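Local coordinates for carboxylesterase (EST-2) (Archaeoglobus fulgidus, PDB 5FRD), which probably hydrolyses carboxylic esters as an alpha/beta-hydrolase-fold esterase and carries a bound coenzyme A molecule, at residues Ile7-Glu21 / Ala69-Gly81. Residues are numbered along the deposited sequence; the frame is centred on the assembly and turned at random. Where two conformers were deposited one is given.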
ATOM      1  N   ILE A   7      17.726   5.995   5.863  1.00 12.81           N
ATOM      2  CA  ILE A   7      17.731   5.896   7.331  1.00 14.18           C
ATOM      3  C   ILE A   7      18.197   4.502   7.699  1.00 14.16           C
ATOM      4  O   ILE A   7      18.369   3.616   6.853  1.00 15.38           O
ATOM      5  CB  ILE A   7      16.332   6.173   7.935  1.00 14.84           C
ATOM      6  CG1 ILE A   7      15.325   5.102   7.549  1.00 14.48           C
ATOM      7  CG2 ILE A   7      15.876   7.567   7.553  1.00 14.63           C
ATOM      8  CD1 ILE A   7      14.005   5.231   8.254  1.00 15.71           C
ATOM      9  N   ASP A   8      18.427   4.300   9.000  1.00 15.48           N
ATOM     10  CA  ASP A   8      18.818   2.994   9.521  0.70 18.44           C
ATOM     11  C   ASP A   8      17.777   2.521  10.510  1.00 17.21           C
ATOM     12  O   ASP A   8      17.395   3.273  11.405  1.00 20.71           O
ATOM     13  CB  ASP A   8      20.170   3.087  10.226  0.70 20.20           C
ATOM     14  CG  ASP A   8      20.629   1.729  10.741  0.70 25.14           C
ATOM     15  OD1 ASP A   8      21.126   0.930   9.924  0.70 32.47           O
ATOM     16  OD2 ASP A   8      20.445   1.458  11.953  0.70 31.58           O
ATOM     17  N   VAL A   9      17.308   1.293  10.329  1.00 16.56           N
ATOM     18  CA  VAL A   9      16.435   0.640  11.280  1.00 16.96           C
ATOM     19  C   VAL A   9      17.120  -0.642  11.779  1.00 18.39           C
ATOM     20  O   VAL A   9      17.152  -1.638  11.076  1.00 20.21           O
ATOM     21  CB  VAL A   9      15.044   0.314  10.686  1.00 20.21           C
ATOM     22  CG1 VAL A   9      14.173  -0.429  11.686  1.00 22.79           C
ATOM     23  CG2 VAL A   9      14.371   1.607  10.227  1.00 20.96           C
ATOM     24  N   ASP A  10      17.645  -0.579  13.021  1.00 25.38           N
ATOM     25  CA  ASP A  10      18.357  -1.720  13.636  0.70 26.43           C
ATOM     26  C   ASP A  10      19.427  -2.328  12.738  1.00 25.68           C
ATOM     27  O   ASP A  10      19.565  -3.545  12.648  1.00 30.33           O
ATOM     28  CB  ASP A  10      17.359  -2.817  14.014  0.70 29.81           C
ATOM     29  CG  ASP A  10      16.278  -2.328  14.939  0.70 35.52           C
ATOM     30  OD1 ASP A  10      16.480  -1.295  15.611  0.70 39.38           O
ATOM     31  OD2 ASP A  10      15.218  -2.987  14.981  0.70 40.43           O
ATOM     32  N   GLY A  11      20.161  -1.478  12.045  1.00 22.94           N
ATOM     33  CA  GLY A  11      21.198  -1.926  11.143  1.00 22.41           C
ATOM     34  C   GLY A  11      20.773  -2.267   9.722  1.00 25.35           C
ATOM     35  O   GLY A  11      21.612  -2.635   8.910  1.00 27.86           O
ATOM     36  N   VAL A  12      19.477  -2.156   9.420  1.00 21.76           N
ATOM     37  CA  VAL A  12      18.954  -2.376   8.073  1.00 20.59           C
ATOM     38  C   VAL A  12      18.796  -0.982   7.444  1.00 16.62           C
ATOM     39  O   VAL A  12      18.095  -0.121   7.991  1.00 17.81           O
ATOM     40  CB  VAL A  12      17.599  -3.104   8.112  1.00 21.29           C
ATOM     41  CG1 VAL A  12      17.023  -3.311   6.705  1.00 22.87           C
ATOM     42  CG2 VAL A  12      17.744  -4.455   8.809  1.00 23.48           C
ATOM     43  N   LYS A  13      19.485  -0.770   6.332  1.00 17.48           N
ATOM     44  CA  LYS A  13      19.355   0.469   5.560  0.70 15.44           C
ATOM     45  C   LYS A  13      17.979   0.468   4.893  1.00 15.86           C
ATOM     46  O   LYS A  13      17.650  -0.473   4.159  1.00 16.86           O
ATOM     47  CB  LYS A  13      20.459   0.609   4.523  0.70 20.64           C
ATOM     48  CG  LYS A  13      20.313   1.837   3.616  0.70 33.05           C
ATOM     49  CD  LYS A  13      21.536   2.087   2.725  0.70 47.53           C
ATOM     50  CE  LYS A  13      21.803   1.083   1.622  0.70 46.64           C
ATOM     51  NZ  LYS A  13      20.581   0.467   1.038  0.70 39.40           N
ATOM     52  N   VAL A  14      17.232   1.532   5.159  1.00 13.53           N
ATOM     53  CA  VAL A  14      15.903   1.736   4.560  1.00 13.82           C
ATOM     54  C   VAL A  14      15.962   3.012   3.741  1.00 12.87           C
ATOM     55  O   VAL A  14      16.291   4.074   4.245  1.00 13.19           O
ATOM     56  CB  VAL A  14      14.802   1.807   5.619  1.00 13.89           C
ATOM     57  CG1 VAL A  14      13.445   2.137   4.990  1.00 13.76           C
ATOM     58  CG2 VAL A  14      14.697   0.473   6.375  1.00 15.10           C
ATOM     59  N   SER A  15      15.581   2.907   2.457  1.00 12.05           N
ATOM     60  CA  SER A  15      15.449   4.064   1.594  1.00 12.31           C
ATOM     61  C   SER A  15      14.001   4.518   1.535  1.00 11.21           C
ATOM     62  O   SER A  15      13.092   3.688   1.638  1.00 12.77           O
ATOM     63  CB  SER A  15      15.933   3.733   0.202  1.00 12.04           C
ATOM     64  OG  SER A  15      16.079   4.935  -0.565  1.00 13.89           O
ATOM     65  N   LEU A  16      13.827   5.809   1.397  1.00 11.37           N
ATOM     66  CA  LEU A  16      12.503   6.408   1.162  1.00 11.07           C
ATOM     67  C   LEU A  16      12.601   7.438   0.066  1.00 12.32           C
ATOM     68  O   LEU A  16      13.631   8.066  -0.123  1.00 12.36           O
ATOM     69  CB  LEU A  16      11.909   7.033   2.421  1.00 12.50           C
ATOM     70  CG  LEU A  16      11.803   6.114   3.653  1.00 11.89           C
ATOM     71  CD1 LEU A  16      13.015   6.262   4.584  1.00 13.90           C
ATOM     72  CD2 LEU A  16      10.550   6.383   4.445  1.00 12.50           C
ATOM     73  N   LEU A  17      11.477   7.670  -0.610  1.00 11.84           N
ATOM     74  CA  LEU A  17      11.323   8.829  -1.478  1.00 12.10           C
ATOM     75  C   LEU A  17      10.523   9.855  -0.728  1.00 11.45           C
ATOM     76  O   LEU A  17       9.571   9.525  -0.010  1.00 13.20           O
ATOM     77  CB  LEU A  17      10.618   8.472  -2.780  1.00 12.80           C
ATOM     78  CG  LEU A  17      11.376   7.573  -3.718  1.00 13.94           C
ATOM     79  CD1 LEU A  17      10.504   7.272  -4.931  1.00 15.57           C
ATOM     80  CD2 LEU A  17      12.704   8.174  -4.145  1.00 17.26           C
ATOM     81  N   LYS A  18      10.843  11.128  -0.904  1.00 12.38           N
ATOM     82  CA  LYS A  18      10.089  12.192  -0.263  0.55 14.64           C
ATOM     83  C   LYS A  18       9.819  13.341  -1.207  1.00 13.66           C
ATOM     84  O   LYS A  18      10.632  13.685  -2.050  1.00 15.83           O
ATOM     85  CB  LYS A  18      10.757  12.756   0.969  0.55 16.69           C
ATOM     86  CG  LYS A  18      12.102  13.367   0.697  0.55 15.07           C
ATOM     87  CD  LYS A  18      12.739  13.915   1.970  0.55 15.23           C
ATOM     88  CE  LYS A  18      12.215  15.292   2.330  0.55 25.49           C
ATOM     89  NZ  LYS A  18      12.829  15.761   3.611  0.55 25.17           N
ATOM     90  N   GLY A  19       8.623  13.870  -1.077  1.00 13.22           N
ATOM     91  CA  GLY A  19       8.218  15.105  -1.719  1.00 14.75           C
ATOM     92  C   GLY A  19       8.197  16.233  -0.741  1.00 16.68           C
ATOM     93  O   GLY A  19       8.969  16.230   0.231  1.00 16.70           O
ATOM     94  N   ARG A  20       7.309  17.200  -0.938  1.00 17.09           N
ATOM     95  CA  ARG A  20       7.241  18.329  -0.011  0.50 19.08           C
ATOM     96  C   ARG A  20       6.853  17.832   1.371  1.00 19.32           C
ATOM     97  O   ARG A  20       6.190  16.780   1.520  1.00 16.43           O
ATOM     98  CB  ARG A  20       6.297  19.445  -0.502  0.50 29.54           C
ATOM     99  CG  ARG A  20       4.813  19.128  -0.567  0.50 32.61           C
ATOM    100  CD  ARG A  20       4.033  20.281  -1.207  0.50 48.35           C
ATOM    101  NE  ARG A  20       2.704  19.881  -1.667  0.50 52.15           N
ATOM    102  CZ  ARG A  20       1.618  19.954  -0.910  0.50 25.17           C
ATOM    103  NH1 ARG A  20       1.734  20.391   0.330  0.50 29.65           N
ATOM    104  NH2 ARG A  20       0.436  19.583  -1.378  0.50 28.45           N
ATOM    105  N   GLU A  21       7.295  18.548   2.402  1.00 22.32           N
ATOM    106  CA  GLU A  21       7.025  18.119   3.763  0.50 24.66           C
ATOM    107  C   GLU A  21       5.503  18.032   3.980  1.00 20.01           C
ATOM    108  O   GLU A  21       4.756  18.936   3.673  1.00 24.59           O
ATOM    109  CB  GLU A  21       7.800  18.955   4.800  0.50 23.39           C
ATOM    110  CG  GLU A  21       7.703  18.408   6.235  0.50 23.44           C
ATOM    111  CD  GLU A  21       8.430  17.083   6.453  0.50 31.44           C
ATOM    112  OE1 GLU A  21       9.370  16.795   5.689  0.50 37.85           O
ATOM    113  OE2 GLU A  21       8.054  16.324   7.382  0.50 26.17           O
ATOM    114  N   ALA A  69       5.602  -4.310   9.182  1.00 15.10           N
ATOM    115  CA  ALA A  69       5.022  -3.218   9.953  1.00 13.66           C
ATOM    116  C   ALA A  69       5.982  -2.614  10.978  1.00 14.74           C
ATOM    117  O   ALA A  69       5.919  -1.418  11.251  1.00 15.24           O
ATOM    118  CB  ALA A  69       3.726  -3.671  10.618  1.00 17.15           C
ATOM    119  N   TYR A  70       6.864  -3.446  11.525  1.00 16.19           N
ATOM    120  CA  TYR A  70       7.918  -2.936  12.379  1.00 18.30           C
ATOM    121  C   TYR A  70       8.837  -1.994  11.609  1.00 15.48           C
ATOM    122  O   TYR A  70       9.093  -0.873  12.052  1.00 15.73           O
ATOM    123  CB  TYR A  70       8.731  -4.081  12.999  1.00 17.52           C
ATOM    124  CG  TYR A  70       9.924  -3.583  13.752  1.00 18.89           C
ATOM    125  CD1 TYR A  70       9.751  -3.019  15.011  1.00 20.84           C
ATOM    126  CD2 TYR A  70      11.187  -3.615  13.191  1.00 21.19           C
ATOM    127  CE1 TYR A  70      10.833  -2.519  15.721  1.00 25.41           C
ATOM    128  CE2 TYR A  70      12.277  -3.106  13.899  1.00 23.42           C
ATOM    129  CZ  TYR A  70      12.077  -2.560  15.155  1.00 26.13           C
ATOM    130  OH  TYR A  70      13.126  -2.056  15.894  1.00 35.24           O
ATOM    131  N   TYR A  71       9.339  -2.420  10.451  1.00 15.83           N
ATOM    132  CA  TYR A  71      10.169  -1.522   9.643  1.00 14.81           C
ATOM    133  C   TYR A  71       9.431  -0.250   9.225  1.00 14.78           C
ATOM    134  O   TYR A  71       9.997   0.841   9.268  1.00 15.02           O
ATOM    135  CB  TYR A  71      10.749  -2.206   8.404  1.00 14.63           C
ATOM    136  CG  TYR A  71      11.783  -3.231   8.746  1.00 17.64           C
ATOM    137  CD1 TYR A  71      13.054  -2.843   9.182  1.00 20.95           C
ATOM    138  CD2 TYR A  71      11.495  -4.588   8.671  1.00 21.15           C
ATOM    139  CE1 TYR A  71      13.998  -3.792   9.548  1.00 24.97           C
ATOM    140  CE2 TYR A  71      12.439  -5.544   9.020  1.00 22.00           C
ATOM    141  CZ  TYR A  71      13.675  -5.134   9.464  1.00 25.55           C
ATOM    142  OH  TYR A  71      14.606  -6.089   9.811  1.00 26.81           O
ATOM    143  N   ALA A  72       8.157  -0.380   8.874  1.00 13.64           N
ATOM    144  CA  ALA A  72       7.391   0.780   8.494  1.00 13.17           C
ATOM    145  C   ALA A  72       7.188   1.736   9.646  1.00 13.22           C
ATOM    146  O   ALA A  72       7.321   2.930   9.488  1.00 15.27           O
ATOM    147  CB  ALA A  72       6.071   0.362   7.881  1.00 14.97           C
ATOM    148  N   SER A  73       6.826   1.199  10.825  1.00 14.03           N
ATOM    149  CA  SER A  73       6.623   2.043  11.981  0.50 13.50           C
ATOM    150  C   SER A  73       7.886   2.792  12.429  1.00 12.75           C
ATOM    151  O   SER A  73       7.825   4.001  12.684  1.00 14.89           O
ATOM    152  CB  SER A  73       6.016   1.253  13.119  0.50 15.20           C
ATOM    153  OG  SER A  73       6.842   0.200  13.539  0.50 18.30           O
ATOM    154  N   GLU A  74       9.009   2.087  12.474  1.00 13.95           N
ATOM    155  CA  GLU A  74      10.264   2.727  12.818  1.00 15.80           C
ATOM    156  C   GLU A  74      10.630   3.797  11.816  1.00 14.84           C
ATOM    157  O   GLU A  74      11.108   4.874  12.151  1.00 15.82           O
ATOM    158  CB  GLU A  74      11.395   1.695  12.923  1.00 17.21           C
ATOM    159  CG  GLU A  74      11.267   0.786  14.128  1.00 18.33           C
ATOM    160  CD  GLU A  74      11.437   1.546  15.434  1.00 24.81           C
ATOM    161  OE1 GLU A  74      12.463   2.220  15.603  1.00 28.68           O
ATOM    162  OE2 GLU A  74      10.519   1.518  16.264  1.00 27.35           O
ATOM    163  N   SER A  75      10.376   3.516  10.537  1.00 12.87           N
ATOM    164  CA  SER A  75      10.690   4.485   9.501  1.00 13.60           C
ATOM    165  C   SER A  75       9.788   5.724   9.538  1.00 14.25           C
ATOM    166  O   SER A  75      10.249   6.822   9.333  1.00 14.15           O
ATOM    167  CB  SER A  75      10.590   3.823   8.116  1.00 13.21           C
ATOM    168  OG  SER A  75      11.505   2.754   7.957  1.00 13.55           O
ATOM    169  N   LEU A  76       8.511   5.531   9.835  1.00 11.99           N
ATOM    170  CA  LEU A  76       7.594   6.614  10.017  1.00 12.64           C
ATOM    171  C   LEU A  76       8.047   7.493  11.187  1.00 12.78           C
ATOM    172  O   LEU A  76       8.161   8.695  11.065  1.00 14.33           O
ATOM    173  CB  LEU A  76       6.171   6.059  10.207  1.00 13.14           C
ATOM    174  CG  LEU A  76       5.006   7.011  10.218  1.00 14.28           C
ATOM    175  CD1 LEU A  76       3.700   6.256  10.029  1.00 16.55           C
ATOM    176  CD2 LEU A  76       4.936   7.882  11.470  1.00 14.63           C
ATOM    177  N   LYS A  77       8.327   6.853  12.311  1.00 13.83           N
ATOM    178  CA  LYS A  77       8.775   7.596  13.490  0.70 14.92           C
ATOM    179  C   LYS A  77      10.005   8.458  13.192  1.00 14.62           C
ATOM    180  O   LYS A  77      10.087   9.599  13.651  1.00 17.62           O
ATOM    181  CB  LYS A  77       9.086   6.633  14.635  0.70 16.99           C
ATOM    182  CG  LYS A  77       7.871   6.019  15.285  0.70 21.98           C
ATOM    183  CD  LYS A  77       8.286   4.888  16.225  0.70 27.66           C
ATOM    184  CE  LYS A  77       7.088   4.205  16.850  0.70 33.17           C
ATOM    185  NZ  LYS A  77       7.498   3.066  17.719  0.70 37.90           N
ATOM    186  N   LYS A  78      10.942   7.933  12.394  1.00 14.94           N
ATOM    187  CA  LYS A  78      12.219   8.618  12.093  0.70 15.70           C
ATOM    188  C   LYS A  78      12.118   9.699  11.030  1.00 15.20           C
ATOM    189  O   LYS A  78      13.054  10.475  10.846  1.00 17.84           O
ATOM    190  CB  LYS A  78      13.281   7.598  11.661  0.70 17.65           C
ATOM    191  CG  LYS A  78      13.787   6.715  12.805  0.70 23.56           C
ATOM    192  CD  LYS A  78      14.659   5.573  12.288  0.70 24.95           C
ATOM    193  CE  LYS A  78      14.930   4.514  13.341  0.70 38.56           C
ATOM    194  NZ  LYS A  78      15.791   5.028  14.438  0.70 40.08           N
ATOM    195  N   THR A  79      10.999   9.739  10.293  1.00 14.60           N
ATOM    196  CA  THR A  79      10.856  10.694   9.214  1.00 14.60           C
ATOM    197  C   THR A  79       9.831  11.768   9.514  1.00 14.94           C
ATOM    198  O   THR A  79      10.136  12.954   9.470  1.00 17.98           O
ATOM    199  CB  THR A  79      10.522   9.976   7.875  1.00 13.93           C
ATOM    200  OG1 THR A  79       9.392   9.129   8.058  1.00 14.53           O
ATOM    201  CG2 THR A  79      11.694   9.185   7.370  1.00 15.78           C
ATOM    202  N   VAL A  80       8.606  11.362   9.820  1.00 15.43           N
ATOM    203  CA  VAL A  80       7.486  12.287  10.065  1.00 15.25           C
ATOM    204  C   VAL A  80       6.916  12.256  11.480  1.00 16.37           C
ATOM    205  O   VAL A  80       6.193  13.179  11.844  1.00 17.86           O
ATOM    206  CB  VAL A  80       6.358  12.095   9.021  1.00 17.20           C
ATOM    207  CG1 VAL A  80       6.832  12.622   7.661  1.00 23.83           C
ATOM    208  CG2 VAL A  80       5.934  10.659   8.909  1.00 16.01           C
ATOM    209  N   GLY A  81       7.239  11.247  12.277  1.00 15.25           N
ATOM    210  CA  GLY A  81       6.789  11.181  13.666  1.00 16.47           C
ATOM    211  C   GLY A  81       5.421  10.577  13.798  1.00 14.89           C
ATOM    212  O   GLY A  81       5.278   9.543  14.435  1.00 17.85           O
TER
HETATM  213  O   HOH W   1      18.351   5.302  13.161  1.00 27.43           O
HETATM  214  O   HOH W   2      10.782  15.053   7.744  1.00 29.55           O
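Val9 packs against Tyr71 and Glu74 of helix 65-79 where the N-terminal beta hairpin of this alpha/beta-hydrolase fold, at the outer edge of the central sheet, meets the helix that covers it. From the CB of Val9 outward, each carbon meets the helix. CB lies 4.0 Å from Tyr71 CD1. CG1, anti to the backbone N (chi1 177°), drops between that ring and Glu74, with Tyr71 CD1 and Glu74 CB each 3.7 Å away, while CG2 turns to Ser75. The Tyr71 ring continues under the hairpin, crossing Val12 at about a right angle, and also touches Pro52.

At the type I' turn from Val9 to Val12, Tyr70 OH donates a hydrogen bond to Asp10 OD2; in the conformer given the modelled distance is 2.5 Å, so short that its exact length is doubtful. The carboxylate oxygen lies at the ring edge, near its plane, and the two flat groups are 30° apart. Glu74 CG lies over one face of this ring, offset toward the rim.

One turn further along the helix from Tyr71, Ser75 OG meets Ile7 CD1, at 3.5 Å, and Val14 CG1. That hydroxyl, walled by methyl groups, spends its proton inside the helix on Tyr71 O, which takes Ser75 N from the opposite face. Lys78 runs out beside Ile7 and, in the conformer given, bends at its last torsion (chi4 -68°); its NZ reaches a water 2.9 Å away that in turn donates to Asp8 O.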